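Local coordinates for TRNA nucleotidyl transferase-related protein (Thermotoga maritima, PDB 3H38) that probably transfers nucleotides to the 3' end of tRNA as a class II CCA-adding enzyme, this chain being the C-terminal nucleotidyltransferase part of a longer protein, at residues Val316-Arg330 with His350-Phe363. Numbering follows the deposited sequence.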
ATOM      1  N   VAL A 316      23.698  -2.143  -0.214  1.00 47.97           N
ATOM      2  CA  VAL A 316      23.336  -3.138   0.798  1.00 50.82           C
ATOM      3  C   VAL A 316      23.735  -4.538   0.349  1.00 50.61           C
ATOM      4  O   VAL A 316      24.375  -5.278   1.094  1.00 50.52           O
ATOM      5  CB  VAL A 316      21.821  -3.059   1.186  1.00 38.39           C
ATOM      6  CG1 VAL A 316      21.411  -4.184   2.140  1.00 30.16           C
ATOM      7  CG2 VAL A 316      21.516  -1.720   1.817  1.00 40.72           C
ATOM      8  N   GLU A 317      23.392  -4.903  -0.881  1.00 49.98           N
ATOM      9  CA  GLU A 317      23.719  -6.249  -1.335  1.00 51.02           C
ATOM     10  C   GLU A 317      25.219  -6.487  -1.309  1.00 52.03           C
ATOM     11  O   GLU A 317      25.663  -7.606  -1.088  1.00 55.69           O
ATOM     12  CB  GLU A 317      23.127  -6.564  -2.711  1.00 53.21           C
ATOM     13  CG  GLU A 317      23.673  -5.722  -3.845  1.00 60.85           C
ATOM     14  CD  GLU A 317      22.882  -5.895  -5.135  1.00 68.82           C
ATOM     15  OE1 GLU A 317      21.635  -5.705  -5.123  1.00 59.97           O
ATOM     16  OE2 GLU A 317      23.516  -6.220  -6.166  1.00 76.70           O
ATOM     17  N   LYS A 318      26.003  -5.435  -1.518  1.00 56.24           N
ATOM     18  CA  LYS A 318      27.456  -5.594  -1.565  1.00 55.83           C
ATOM     19  C   LYS A 318      28.080  -5.550  -0.177  1.00 55.76           C
ATOM     20  O   LYS A 318      28.998  -6.314   0.110  1.00 57.26           O
ATOM     21  CB  LYS A 318      28.102  -4.555  -2.487  1.00 57.07           C
ATOM     22  CG  LYS A 318      27.844  -4.811  -3.968  1.00 61.65           C
ATOM     23  CD  LYS A 318      28.419  -3.702  -4.837  1.00 62.95           C
ATOM     24  CE  LYS A 318      28.169  -3.972  -6.312  1.00 66.07           C
ATOM     25  NZ  LYS A 318      28.851  -5.210  -6.794  1.00 68.87           N
ATOM     26  N   SER A 319      27.568  -4.680   0.690  1.00 57.01           N
ATOM     27  CA  SER A 319      28.131  -4.525   2.035  1.00 53.86           C
ATOM     28  C   SER A 319      27.499  -5.452   3.079  1.00 54.78           C
ATOM     29  O   SER A 319      27.944  -5.502   4.233  1.00 45.94           O
ATOM     30  CB  SER A 319      28.018  -3.073   2.507  1.00 51.98           C
ATOM     31  OG  SER A 319      26.726  -2.807   3.009  1.00 58.80           O
ATOM     32  N   ALA A 320      26.458  -6.178   2.681  1.00 58.85           N
ATOM     33  CA  ALA A 320      25.747  -7.051   3.615  1.00 58.21           C
ATOM     34  C   ALA A 320      26.623  -8.164   4.212  1.00 62.16           C
ATOM     35  O   ALA A 320      26.666  -8.329   5.431  1.00 66.18           O
ATOM     36  CB  ALA A 320      24.484  -7.633   2.975  1.00 51.80           C
ATOM     37  N   PRO A 321      27.318  -8.937   3.359  1.00 66.53           N
ATOM     38  CA  PRO A 321      28.217  -9.972   3.895  1.00 63.78           C
ATOM     39  C   PRO A 321      29.229  -9.405   4.901  1.00 66.85           C
ATOM     40  O   PRO A 321      29.477 -10.025   5.938  1.00 69.61           O
ATOM     41  CB  PRO A 321      28.938 -10.483   2.651  1.00 63.83           C
ATOM     42  CG  PRO A 321      27.973 -10.212   1.518  1.00 64.40           C
ATOM     43  CD  PRO A 321      27.296  -8.925   1.882  1.00 63.00           C
ATOM     44  N   ALA A 322      29.800  -8.240   4.601  1.00 65.29           N
ATOM     45  CA  ALA A 322      30.742  -7.591   5.518  1.00 64.22           C
ATOM     46  C   ALA A 322      30.068  -7.194   6.828  1.00 63.96           C
ATOM     47  O   ALA A 322      30.685  -7.212   7.894  1.00 65.61           O
ATOM     48  CB  ALA A 322      31.372  -6.366   4.862  1.00 52.21           C
ATOM     49  N   LEU A 323      28.795  -6.836   6.741  1.00 54.30           N
ATOM     50  CA  LEU A 323      28.091  -6.322   7.894  1.00 54.68           C
ATOM     51  C   LEU A 323      27.853  -7.444   8.883  1.00 53.45           C
ATOM     52  O   LEU A 323      28.011  -7.249  10.089  1.00 60.87           O
ATOM     53  CB  LEU A 323      26.766  -5.687   7.482  1.00 54.77           C
ATOM     54  CG  LEU A 323      26.143  -4.649   8.428  1.00 55.50           C
ATOM     55  CD1 LEU A 323      24.618  -4.749   8.372  1.00 50.39           C
ATOM     56  CD2 LEU A 323      26.613  -4.796   9.858  1.00 49.96           C
ATOM     57  N   LEU A 324      27.477  -8.614   8.373  1.00 46.54           N
ATOM     58  CA  LEU A 324      27.246  -9.769   9.236  1.00 53.64           C
ATOM     59  C   LEU A 324      28.506 -10.091  10.022  1.00 63.10           C
ATOM     60  O   LEU A 324      28.454 -10.346  11.223  1.00 75.19           O
ATOM     61  CB  LEU A 324      26.846 -11.006   8.432  1.00 53.07           C
ATOM     62  CG  LEU A 324      25.385 -11.222   8.037  1.00 54.42           C
ATOM     63  CD1 LEU A 324      24.426 -10.859   9.165  1.00 53.86           C
ATOM     64  CD2 LEU A 324      25.083 -10.431   6.802  1.00 52.34           C
ATOM     65  N   GLU A 325      29.641 -10.091   9.336  1.00 62.80           N
ATOM     66  CA  GLU A 325      30.899 -10.413   9.981  1.00 69.29           C
ATOM     67  C   GLU A 325      31.211  -9.441  11.103  1.00 63.97           C
ATOM     68  O   GLU A 325      31.673  -9.865  12.163  1.00 57.26           O
ATOM     69  CB  GLU A 325      32.042 -10.432   8.969  1.00 85.81           C
ATOM     70  CG  GLU A 325      32.111 -11.692   8.123  1.00 97.88           C
ATOM     71  CD  GLU A 325      33.485 -11.884   7.513  1.00115.71           C
ATOM     72  OE1 GLU A 325      33.779 -12.999   7.029  1.00123.24           O
ATOM     73  OE2 GLU A 325      34.279 -10.916   7.531  1.00119.70           O
ATOM     74  N   MET A 326      30.964  -8.148  10.868  1.00 64.07           N
ATOM     75  CA  MET A 326      31.231  -7.110  11.872  1.00 63.59           C
ATOM     76  C   MET A 326      30.335  -7.262  13.106  1.00 60.10           C
ATOM     77  O   MET A 326      30.723  -6.905  14.217  1.00 59.52           O
ATOM     78  CB  MET A 326      31.013  -5.702  11.312  1.00 63.49           C
ATOM     79  CG  MET A 326      31.970  -5.192  10.246  1.00 59.38           C
ATOM     80  SD  MET A 326      31.258  -3.609   9.688  1.00 84.73           S
ATOM     81  CE  MET A 326      32.170  -3.271   8.176  1.00 64.01           C
ATOM     82  N   LEU A 327      29.121  -7.759  12.910  1.00 56.92           N
ATOM     83  CA  LEU A 327      28.207  -7.928  14.035  1.00 62.48           C
ATOM     84  C   LEU A 327      28.514  -9.225  14.789  1.00 69.64           C
ATOM     85  O   LEU A 327      28.102  -9.403  15.941  1.00 73.34           O
ATOM     86  CB  LEU A 327      26.747  -7.903  13.562  1.00 53.18           C
ATOM     87  CG  LEU A 327      26.227  -6.578  12.997  1.00 52.22           C
ATOM     88  CD1 LEU A 327      24.836  -6.767  12.405  1.00 55.83           C
ATOM     89  CD2 LEU A 327      26.222  -5.464  14.056  1.00 45.63           C
ATOM     90  N   SER A 328      29.228 -10.130  14.126  1.00 71.86           N
ATOM     91  CA  SER A 328      29.644 -11.377  14.758  1.00 87.62           C
ATOM     92  C   SER A 328      30.679 -11.082  15.833  1.00 83.49           C
ATOM     93  O   SER A 328      30.638 -11.647  16.922  1.00 78.56           O
ATOM     94  CB  SER A 328      30.229 -12.353  13.733  1.00 94.86           C
ATOM     95  OG  SER A 328      29.208 -12.962  12.964  1.00 98.16           O
ATOM     96  N   GLU A 329      31.587 -10.168  15.517  1.00 82.58           N
ATOM     97  CA  GLU A 329      32.727  -9.893  16.368  1.00 88.16           C
ATOM     98  C   GLU A 329      32.524  -8.663  17.230  1.00 92.02           C
ATOM     99  O   GLU A 329      33.493  -8.036  17.651  1.00 98.77           O
ATOM    100  CB  GLU A 329      33.951  -9.699  15.497  1.00 90.58           C
ATOM    101  CG  GLU A 329      33.950 -10.606  14.296  1.00 96.61           C
ATOM    102  CD  GLU A 329      34.776 -10.041  13.176  1.00109.30           C
ATOM    103  OE1 GLU A 329      35.428  -8.998  13.405  1.00117.50           O
ATOM    104  OE2 GLU A 329      34.770 -10.628  12.073  1.00111.35           O
ATOM    105  N   ARG A 330      31.304  -8.238  17.375  1.00 90.77           N
ATOM    106  CA  ARG A 330      31.039  -7.212  18.324  1.00 90.28           C
ATOM    107  C   ARG A 330      32.003  -6.064  18.080  1.00 87.90           C
ATOM    108  O   ARG A 330      32.428  -5.374  18.991  1.00 91.48           O
ATOM    109  CB  ARG A 330      31.176  -7.811  19.704  1.00 91.63           C
ATOM    110  CG  ARG A 330      30.105  -8.831  20.029  1.00 93.39           C
ATOM    111  CD  ARG A 330      28.844  -8.102  20.414  1.00102.34           C
ATOM    112  NE  ARG A 330      27.677  -8.964  20.514  1.00111.65           N
ATOM    113  CZ  ARG A 330      26.875  -9.021  21.569  1.00113.43           C
ATOM    114  NH1 ARG A 330      27.094  -8.241  22.629  1.00108.10           N
ATOM    115  NH2 ARG A 330      25.847  -9.840  21.559  1.00113.31           N
ATOM    116  N   HIS A 350      16.354  -2.614   4.771  1.00 38.97           N
ATOM    117  CA  HIS A 350      17.059  -3.539   3.903  1.00 34.17           C
ATOM    118  C   HIS A 350      18.222  -4.174   4.676  1.00 38.66           C
ATOM    119  O   HIS A 350      18.445  -5.371   4.595  1.00 44.79           O
ATOM    120  CB  HIS A 350      17.540  -2.778   2.658  1.00 32.40           C
ATOM    121  CG  HIS A 350      18.102  -3.641   1.576  1.00 34.85           C
ATOM    122  ND1 HIS A 350      18.017  -5.022   1.588  1.00 39.40           N
ATOM    123  CD2 HIS A 350      18.727  -3.318   0.412  1.00 34.30           C
ATOM    124  CE1 HIS A 350      18.586  -5.507   0.502  1.00 36.14           C
ATOM    125  NE2 HIS A 350      19.033  -4.495  -0.227  1.00 38.45           N
ATOM    126  N   PHE A 351      18.956  -3.381   5.443  1.00 36.45           N
ATOM    127  CA  PHE A 351      19.961  -3.974   6.321  1.00 45.86           C
ATOM    128  C   PHE A 351      19.296  -4.896   7.342  1.00 42.04           C
ATOM    129  O   PHE A 351      19.759  -6.019   7.582  1.00 42.33           O
ATOM    130  CB  PHE A 351      20.809  -2.908   7.010  1.00 45.90           C
ATOM    131  CG  PHE A 351      21.987  -2.450   6.191  1.00 47.19           C
ATOM    132  CD1 PHE A 351      22.161  -1.107   5.885  1.00 43.23           C
ATOM    133  CD2 PHE A 351      22.920  -3.367   5.719  1.00 44.27           C
ATOM    134  CE1 PHE A 351      23.255  -0.683   5.129  1.00 47.21           C
ATOM    135  CE2 PHE A 351      24.017  -2.952   4.964  1.00 45.19           C
ATOM    136  CZ  PHE A 351      24.182  -1.607   4.666  1.00 48.02           C
ATOM    137  N   LEU A 352      18.186  -4.449   7.913  1.00 35.51           N
ATOM    138  CA  LEU A 352      17.506  -5.289   8.889  1.00 47.03           C
ATOM    139  C   LEU A 352      16.921  -6.565   8.281  1.00 46.86           C
ATOM    140  O   LEU A 352      16.676  -7.542   9.002  1.00 48.66           O
ATOM    141  CB  LEU A 352      16.441  -4.501   9.646  1.00 51.18           C
ATOM    142  CG  LEU A 352      16.998  -3.480  10.645  1.00 52.02           C
ATOM    143  CD1 LEU A 352      15.995  -2.363  10.875  1.00 48.88           C
ATOM    144  CD2 LEU A 352      17.378  -4.156  11.952  1.00 53.40           C
ATOM    145  N   ALA A 353      16.711  -6.579   6.964  1.00 33.47           N
ATOM    146  CA  ALA A 353      16.158  -7.784   6.343  1.00 37.03           C
ATOM    147  C   ALA A 353      17.116  -8.975   6.442  1.00 41.15           C
ATOM    148  O   ALA A 353      16.707 -10.120   6.306  1.00 39.80           O
ATOM    149  CB  ALA A 353      15.755  -7.537   4.886  1.00 34.13           C
ATOM    150  N   TYR A 354      18.388  -8.703   6.701  1.00 46.13           N
ATOM    151  CA  TYR A 354      19.384  -9.764   6.756  1.00 46.61           C
ATOM    152  C   TYR A 354      19.593 -10.310   8.165  1.00 57.93           C
ATOM    153  O   TYR A 354      20.316 -11.307   8.361  1.00 49.01           O
ATOM    154  CB  TYR A 354      20.721  -9.243   6.258  1.00 44.94           C
ATOM    155  CG  TYR A 354      20.913  -9.284   4.768  1.00 48.68           C
ATOM    156  CD1 TYR A 354      20.524  -8.219   3.963  1.00 49.15           C
ATOM    157  CD2 TYR A 354      21.516 -10.378   4.164  1.00 53.94           C
ATOM    158  CE1 TYR A 354      20.721  -8.253   2.587  1.00 51.11           C
ATOM    159  CE2 TYR A 354      21.715 -10.426   2.796  1.00 56.98           C
ATOM    160  CZ  TYR A 354      21.321  -9.362   2.008  1.00 55.11           C
ATOM    161  OH  TYR A 354      21.534  -9.418   0.644  1.00 52.23           O
ATOM    162  N   LEU A 355      19.011  -9.669   9.171  1.00 58.72           N
ATOM    163  CA  LEU A 355      19.328 -10.164  10.501  1.00 59.70           C
ATOM    164  C   LEU A 355      18.200 -10.485  11.482  1.00 62.78           C
ATOM    165  O   LEU A 355      17.039 -10.071  11.328  1.00 55.63           O
ATOM    166  CB  LEU A 355      20.441  -9.342  11.168  1.00 58.12           C
ATOM    167  CG  LEU A 355      20.262  -7.866  11.462  1.00 51.75           C
ATOM    168  CD1 LEU A 355      21.217  -7.053  10.604  1.00 40.13           C
ATOM    169  CD2 LEU A 355      18.801  -7.457  11.272  1.00 57.45           C
ATOM    170  N   SER A 356      18.591 -11.273  12.481  1.00 68.07           N
ATOM    171  CA  SER A 356      17.737 -11.648  13.589  1.00 73.88           C
ATOM    172  C   SER A 356      18.630 -11.839  14.805  1.00 69.02           C
ATOM    173  O   SER A 356      19.849 -11.690  14.714  1.00 62.67           O
ATOM    174  CB  SER A 356      16.973 -12.934  13.264  1.00 71.87           C
ATOM    175  OG  SER A 356      17.812 -13.850  12.585  1.00 67.44           O
ATOM    176  N   GLY A 357      18.012 -12.146  15.939  1.00 67.82           N
ATOM    177  CA  GLY A 357      18.728 -12.416  17.170  1.00 73.83           C
ATOM    178  C   GLY A 357      19.697 -11.349  17.646  1.00 76.37           C
ATOM    179  O   GLY A 357      19.348 -10.175  17.830  1.00 76.03           O
ATOM    180  N   GLU A 358      20.936 -11.778  17.854  1.00 73.88           N
ATOM    181  CA  GLU A 358      21.941 -10.934  18.472  1.00 75.06           C
ATOM    182  C   GLU A 358      22.453  -9.871  17.530  1.00 67.08           C
ATOM    183  O   GLU A 358      22.678  -8.723  17.935  1.00 62.60           O
ATOM    184  CB  GLU A 358      23.108 -11.783  18.969  1.00 83.75           C
ATOM    185  CG  GLU A 358      22.879 -12.374  20.333  1.00 93.25           C
ATOM    186  CD  GLU A 358      22.418 -11.340  21.354  1.00102.39           C
ATOM    187  OE1 GLU A 358      21.236 -10.920  21.297  1.00 99.06           O
ATOM    188  OE2 GLU A 358      23.239 -10.963  22.226  1.00110.31           O
ATOM    189  N   LYS A 359      22.638 -10.256  16.282  1.00 64.25           N
ATOM    190  CA  LYS A 359      23.089  -9.327  15.278  1.00 65.64           C
ATOM    191  C   LYS A 359      22.121  -8.193  15.036  1.00 58.83           C
ATOM    192  O   LYS A 359      22.527  -7.081  14.869  1.00 58.98           O
ATOM    193  CB  LYS A 359      23.394 -10.035  14.000  1.00 62.55           C
ATOM    194  CG  LYS A 359      24.337 -11.095  14.198  1.00 68.14           C
ATOM    195  CD  LYS A 359      25.131 -11.277  12.969  1.00 84.67           C
ATOM    196  CE  LYS A 359      25.470 -12.728  12.745  1.00 95.59           C
ATOM    197  NZ  LYS A 359      26.689 -12.889  11.908  1.00 99.85           N
ATOM    198  N   GLU A 360      20.844  -8.498  15.028  1.00 55.70           N
ATOM    199  CA  GLU A 360      19.791  -7.482  14.896  1.00 55.28           C
ATOM    200  C   GLU A 360      19.790  -6.575  16.115  1.00 57.51           C
ATOM    201  O   GLU A 360      19.896  -5.360  15.984  1.00 51.25           O
ATOM    202  CB  GLU A 360      18.426  -8.148  14.736  1.00 55.13           C
ATOM    203  CG  GLU A 360      17.222  -7.243  14.927  1.00 56.25           C
ATOM    204  CD  GLU A 360      15.892  -8.013  14.840  1.00 63.93           C
ATOM    205  OE1 GLU A 360      15.771  -8.927  13.990  1.00 66.96           O
ATOM    206  OE2 GLU A 360      14.962  -7.707  15.622  1.00 60.05           O
ATOM    207  N   GLY A 361      19.697  -7.178  17.300  1.00 65.46           N
ATOM    208  CA  GLY A 361      19.771  -6.442  18.552  1.00 65.78           C
ATOM    209  C   GLY A 361      20.945  -5.478  18.661  1.00 63.64           C
ATOM    210  O   GLY A 361      20.783  -4.328  19.059  1.00 60.45           O
ATOM    211  N   LEU A 362      22.140  -5.910  18.304  1.00 67.48           N
ATOM    212  CA  LEU A 362      23.285  -5.031  18.355  1.00 67.47           C
ATOM    213  C   LEU A 362      23.262  -3.935  17.325  1.00 73.67           C
ATOM    214  O   LEU A 362      23.225  -2.768  17.659  1.00 79.82           O
ATOM    215  CB  LEU A 362      24.514  -5.860  18.016  1.00 68.28           C
ATOM    216  CG  LEU A 362      25.922  -5.623  18.542  1.00 67.71           C
ATOM    217  CD1 LEU A 362      26.912  -6.004  17.513  1.00 62.54           C
ATOM    218  CD2 LEU A 362      26.160  -4.256  19.041  1.00 60.76           C
ATOM    219  N   PHE A 363      23.182  -4.321  16.066  1.00 71.31           N
ATOM    220  CA  PHE A 363      22.979  -3.385  14.970  1.00 65.48           C
ATOM    221  C   PHE A 363      21.868  -2.361  15.258  1.00 61.62           C
ATOM    222  O   PHE A 363      22.032  -1.177  14.974  1.00 53.39           O
ATOM    223  CB  PHE A 363      22.707  -4.172  13.685  1.00 60.46           C
ATOM    224  CG  PHE A 363      22.498  -3.314  12.467  1.00 64.93           C
ATOM    225  CD1 PHE A 363      23.534  -2.555  11.948  1.00 60.63           C
ATOM    226  CD2 PHE A 363      21.261  -3.287  11.822  1.00 62.26           C
ATOM    227  CE1 PHE A 363      23.330  -1.776  10.818  1.00 54.75           C
ATOM    228  CE2 PHE A 363      21.061  -2.511  10.695  1.00 50.00           C
ATOM    229  CZ  PHE A 363      22.095  -1.758  10.192  1.00 48.55           C
TER
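In the all-helical part of the chain, away from the nucleotide site, the second half of helix 309-328 lies across the end of helix 345-352, the type I turn Leu352-Leu355 and, after a short extended link, the start of helix 357-371. At the turn, Ala320 sets its CB over the centre of the Tyr354 ring, a CH-pi contact 3.8 Å from the centroid, while Tyr354 OH is hydrogen-bonded to Glu289 OE1. Phe351 receives Val316 CG2 over one face, offset toward the rim, and Ser319 OG at its edge; that hydroxyl is hydrogen-bonded to His315 O. Leu323, with CG anti to the backbone N (chi1 -157°), brings CD1 to 3.4 Å from Phe351 CD2 and also over a face of Phe363. Leu327 packs against helix 357-371, its CD1 3.6 Å from Phe363 CB and its CD2 3.6 Å from Leu362 CD1. Lys359 runs alongside Leu327 CB to the C-terminal end of helix 309-328, where NZ donates to Ser328 OG (2.7 Å) and, from above the carbonyl plane, to Leu324 O (3.2 Å). Shortening Lys359 to an alanine would probably leave both oxygens without this donor and strip the methylene cover (CG and CD) from Leu327 CB. Beyond, Arg330 NH2 meets Glu358 OE2 in a weakly hydrogen-bonded salt bridge. The axes of 316-328 and 357-363 cross at 90°, 9.6 Å apart, an orthogonal helix-helix packing in the all-helical C-terminal part of the chain.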